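PDB 4R9N: Lmo0547 protein from Listeria monocytogenes, which probably acts as a SorC-family transcriptional regulator, its putative sugar-binding domain sensing a carbohydrate effector and so controlling DNA binding. Local coordinates for residues 99-102 / 103-107; 38-41 / 42-45. All coordinates share one frame; numbering follows the deposited sequence. Where two conformers were deposited one is given.

Interaction 1: residues 99-102 / 103-107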
# COMPACT_ATOMS: atom_id res chain seq x y z
N ILE A 99 -2.04 -9.15 -8.80
CA ILE A 99 -2.94 -8.01 -8.71
C ILE A 99 -2.82 -7.08 -9.95
O ILE A 99 -3.81 -6.63 -10.56
CB ILE A 99 -2.75 -7.23 -7.39
CG1 ILE A 99 -3.20 -8.09 -6.18
CG2 ILE A 99 -3.55 -5.95 -7.41
CD1 ILE A 99 -2.63 -7.59 -4.87
N CYS A 100 -1.57 -6.77 -10.30
CA CYS A 100 -1.28 -5.92 -11.44
C CYS A 100 -1.82 -6.52 -12.72
O CYS A 100 -2.36 -5.80 -13.57
CB CYS A 100 0.22 -5.60 -11.59
SG CYS A 100 0.82 -4.48 -10.33
N TYR A 101 -1.62 -7.82 -12.90
CA TYR A 101 -2.12 -8.50 -14.08
C TYR A 101 -3.66 -8.42 -14.13
O TYR A 101 -4.24 -8.12 -15.18
CB TYR A 101 -1.65 -9.93 -14.11
CG TYR A 101 -2.02 -10.60 -15.42
CD1 TYR A 101 -3.11 -11.44 -15.50
CD2 TYR A 101 -1.29 -10.37 -16.56
CE1 TYR A 101 -3.49 -12.02 -16.70
CE2 TYR A 101 -1.63 -10.97 -17.77
CZ TYR A 101 -2.75 -11.78 -17.81
OH TYR A 101 -3.14 -12.43 -18.97
N ASP A 102 -4.33 -8.70 -13.02
CA ASP A 102 -5.77 -8.65 -12.99
C ASP A 102 -6.30 -7.23 -13.32
O ASP A 102 -7.35 -7.11 -14.03
CB ASP A 102 -6.33 -9.12 -11.66
CG ASP A 102 -6.08 -10.59 -11.39
OD1 ASP A 102 -5.83 -11.39 -12.33
OD2 ASP A 102 -6.14 -10.97 -10.19
N LEU A 103 -5.66 -6.18 -12.79
CA LEU A 103 -6.02 -4.81 -13.17
C LEU A 103 -5.74 -4.55 -14.66
O LEU A 103 -6.56 -3.91 -15.35
CB LEU A 103 -5.27 -3.76 -12.32
CG LEU A 103 -5.71 -3.71 -10.84
CD1 LEU A 103 -4.71 -2.88 -10.05
CD2 LEU A 103 -7.13 -3.17 -10.74
N LYS A 104 -4.68 -5.13 -15.19
CA LYS A 104 -4.32 -4.92 -16.60
C LYS A 104 -5.40 -5.53 -17.50
O LYS A 104 -5.74 -4.97 -18.56
CB LYS A 104 -2.99 -5.59 -16.89
CG LYS A 104 -2.56 -5.62 -18.36
CD LYS A 104 -2.34 -7.03 -18.88
CE LYS A 104 -1.52 -7.09 -20.18
NZ LYS A 104 -0.07 -6.79 -19.96
N LYS A 105 -5.88 -6.71 -17.11
CA LYS A 105 -6.96 -7.37 -17.87
C LYS A 105 -8.26 -6.54 -17.87
O LYS A 105 -8.97 -6.44 -18.92
CB LYS A 105 -7.28 -8.73 -17.27
CG LYS A 105 -6.29 -9.82 -17.54
CD LYS A 105 -6.57 -10.96 -16.56
CE LYS A 105 -7.49 -12.03 -17.11
NZ LYS A 105 -6.72 -13.23 -17.52
N LYS A 106 -8.58 -5.94 -16.71
CA LYS A 106 -9.77 -5.05 -16.60
C LYS A 106 -9.66 -3.77 -17.45
O LYS A 106 -10.68 -3.29 -17.98
CB LYS A 106 -10.11 -4.72 -15.13
CG LYS A 106 -10.66 -5.91 -14.34
CD LYS A 106 -11.03 -5.62 -12.92
CE LYS A 106 -11.68 -6.83 -12.27
NZ LYS A 106 -12.30 -6.51 -11.00
N MSE A 107 -8.47 -3.18 -17.57
CA MSE A 107 -8.27 -1.91 -18.33
C MSE A 107 -7.73 -2.09 -19.72
O MSE A 107 -7.46 -1.09 -20.44
CB MSE A 107 -7.40 -0.94 -17.52
CG MSE A 107 -8.11 -0.54 -16.28
SE MSE A 107 -7.15 0.89 -15.32
CE MSE A 107 -6.22 -0.31 -14.10
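Ile99 and Leu103 meet one turn apart on the inner side of helix 96-107, where CG2 of Ile99 lies 4.2 Å from CD1 of Leu103. Their aliphatic branches face the body of the domain and are enclosed there: Ile99 packs on Ile63 and Ala67 of helix 61-69, Leu103 on the same helix and on Ile57 and Ile80 of the parallel sheet. With chi1 at -69°, Leu103 sets its CG beside its own backbone N and over the preceding turn, 3.5 Å from the carbonyl O of Ile99. That same oxygen takes the amide of Leu103 at 2.9 Å in a nearly straight bond, N-H...O 169°.

The solvent side lacks such enclosure; Tyr101 and Lys105 are exposed there, yet they touch closely at one place. Tyr101 swings its ring away from its backbone N (chi1 -173°) and along the helix surface toward Lys105, whose chain bends in its outer half and crosses the ring obliquely. CD of Lys105 comes within 3.3 Å of CE1 of Tyr101, while NZ stands 3.9 Å from OH. Lys104 comes less near, its CD 4.2 Å from CE2 of Tyr101, and its ammonium bonds to Ser111. The carbonyl O of Tyr101 accepts the amide of Lys105 at 2.9 Å.

Polar ends at the boundary are spoken for elsewhere. Asp102 forms a salt bridge with Arg64 and a hydrogen bond with Gln98, and Lys106 reaches the carbonyls of Ala67 and Phe70 near the end of helix 61-69. The chemistry is thus that of an amphipathic helix: apolar branches turned to the sheet, lysine methylenes along a tyrosine outside, and charged groups between them tying this helix to its neighbour.

Interaction 2: residues 38-41 / 42-45; sequences AKEA and AYTL
Ala42 sits one turn beyond Ala38 and gives its amide to that residue's carbonyl O at 2.9 Å. Its methyl CB lies 3.5 Å from the same oxygen, and its side chain touches Glu69 of helix 61-69, the residue whose carboxylate also forms a salt bridge with Lys39.

Next comes Tyr43, bonded through its amide to the carbonyl O of Lys39. Its ring stands out from the helix beside the side chain of Glu40, both pointing the same way, with carboxylate and ring planes 61° apart. The approach is slight: OE1 of Glu40, brought round by a bend at chi2, stops 4.1 Å from CD2 of the ring.

Thr44 uses the carbonyl O of Glu40 twice. Its amide makes the stronger bond at 2.9 Å, almost straight at 170°, and its hydroxyl adds a weak one, OG1 to O at 3.3 Å. That second bond follows from chi1 of -63°, which places OG1 beside the backbone N and over the preceding turn; the Thr44 side chain also touches Ile21 of strand 19-23.

Leu45 closes the segment on the buried side. Its amide bonds to the carbonyl O of Ala41, and its CG rests 3.2 Å from that oxygen, leaving CD1 4.3 Å from CB of Ala41. Both side chains pack on Phe66, and Leu45 continues onto Val219 and Leu221 of the central sheet. The small alanine methyls keep one side of the helix low and apolar, consistent with close seating against helix 61-69. The Lys39–Glu69 salt bridge ties the margin of that side to the same helix, while Glu40, which also touches Val23, and Tyr43 lie toward the more exposed side.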
# COMPACT_ATOMS: atom_id res chain seq x y z
N ALA A 38 -13.44 -1.27 -0.02
CA ALA A 38 -12.86 -1.68 -1.30
C ALA A 38 -13.69 -1.29 -2.50
O ALA A 38 -13.15 -0.83 -3.54
CB ALA A 38 -12.52 -3.16 -1.31
N LYS A 39 -14.96 -1.52 -2.40
CA LYS A 39 -15.89 -1.23 -3.46
C LYS A 39 -15.94 0.26 -3.76
O LYS A 39 -15.89 0.71 -4.94
CB LYS A 39 -17.27 -1.68 -3.02
CG LYS A 39 -18.30 -1.58 -4.09
CD LYS A 39 -19.59 -2.27 -3.67
CE LYS A 39 -20.37 -2.72 -4.89
NZ LYS A 39 -19.77 -4.01 -5.35
N GLU A 40 -16.00 1.05 -2.70
CA GLU A 40 -16.05 2.51 -2.89
C GLU A 40 -14.72 3.10 -3.31
O GLU A 40 -14.72 4.08 -4.12
CB GLU A 40 -16.60 3.18 -1.66
CG GLU A 40 -18.07 2.76 -1.48
CD GLU A 40 -18.98 3.16 -2.67
OE1 GLU A 40 -18.77 4.24 -3.24
OE2 GLU A 40 -19.86 2.37 -3.06
N ALA A 41 -13.62 2.49 -2.86
CA ALA A 41 -12.32 2.88 -3.33
C ALA A 41 -12.17 2.62 -4.79
O ALA A 41 -11.62 3.48 -5.51
CB ALA A 41 -11.21 2.22 -2.55
N ALA A 42 -12.63 1.45 -5.25
CA ALA A 42 -12.53 1.16 -6.65
C ALA A 42 -13.29 2.21 -7.48
O ALA A 42 -12.81 2.68 -8.53
CB ALA A 42 -13.01 -0.21 -6.94
N TYR A 43 -14.48 2.54 -7.03
CA TYR A 43 -15.34 3.47 -7.76
C TYR A 43 -14.70 4.83 -7.83
O TYR A 43 -14.54 5.38 -8.94
CB TYR A 43 -16.70 3.55 -7.14
CG TYR A 43 -17.57 4.66 -7.71
CD1 TYR A 43 -17.98 4.66 -9.04
CD2 TYR A 43 -17.91 5.70 -6.93
CE1 TYR A 43 -18.74 5.68 -9.58
CE2 TYR A 43 -18.68 6.72 -7.43
CZ TYR A 43 -19.09 6.72 -8.76
OH TYR A 43 -19.86 7.79 -9.22
N THR A 44 -14.28 5.37 -6.70
CA THR A 44 -13.74 6.69 -6.68
C THR A 44 -12.36 6.80 -7.29
O THR A 44 -12.08 7.75 -8.07
CB THR A 44 -13.69 7.24 -5.28
OG1 THR A 44 -15.03 7.34 -4.81
CG2 THR A 44 -13.06 8.64 -5.29
N LEU A 45 -11.49 5.82 -7.01
CA LEU A 45 -10.16 5.87 -7.54
C LEU A 45 -10.05 5.57 -9.03
O LEU A 45 -9.13 6.09 -9.66
CB LEU A 45 -9.19 5.00 -6.75
CG LEU A 45 -9.02 5.35 -5.25
CD1 LEU A 45 -8.10 4.31 -4.61
CD2 LEU A 45 -8.46 6.74 -4.96

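How the interactions relate
Interaction 2 comes first in the chain, on helix 30-49, and interaction 1 follows on helix 96-107. Their centres are about 15 Å apart and their nearest atoms about 8 Å, so they do not touch. What joins them is helix 61-69, which both helices contact: Phe66, Lys65 and Glu69 meet residues 38-45, whereas Ile63, Arg64 and Ala67 meet residues 99-107. All three helices pack beside the parallel sheet, consistent with a Rossmann-like domain, interaction 1 near strands 54-57 and 79-82, interaction 2 near 19-23 and 217-221. Both are helix packing, and nothing in either contact places the presumed sugar site.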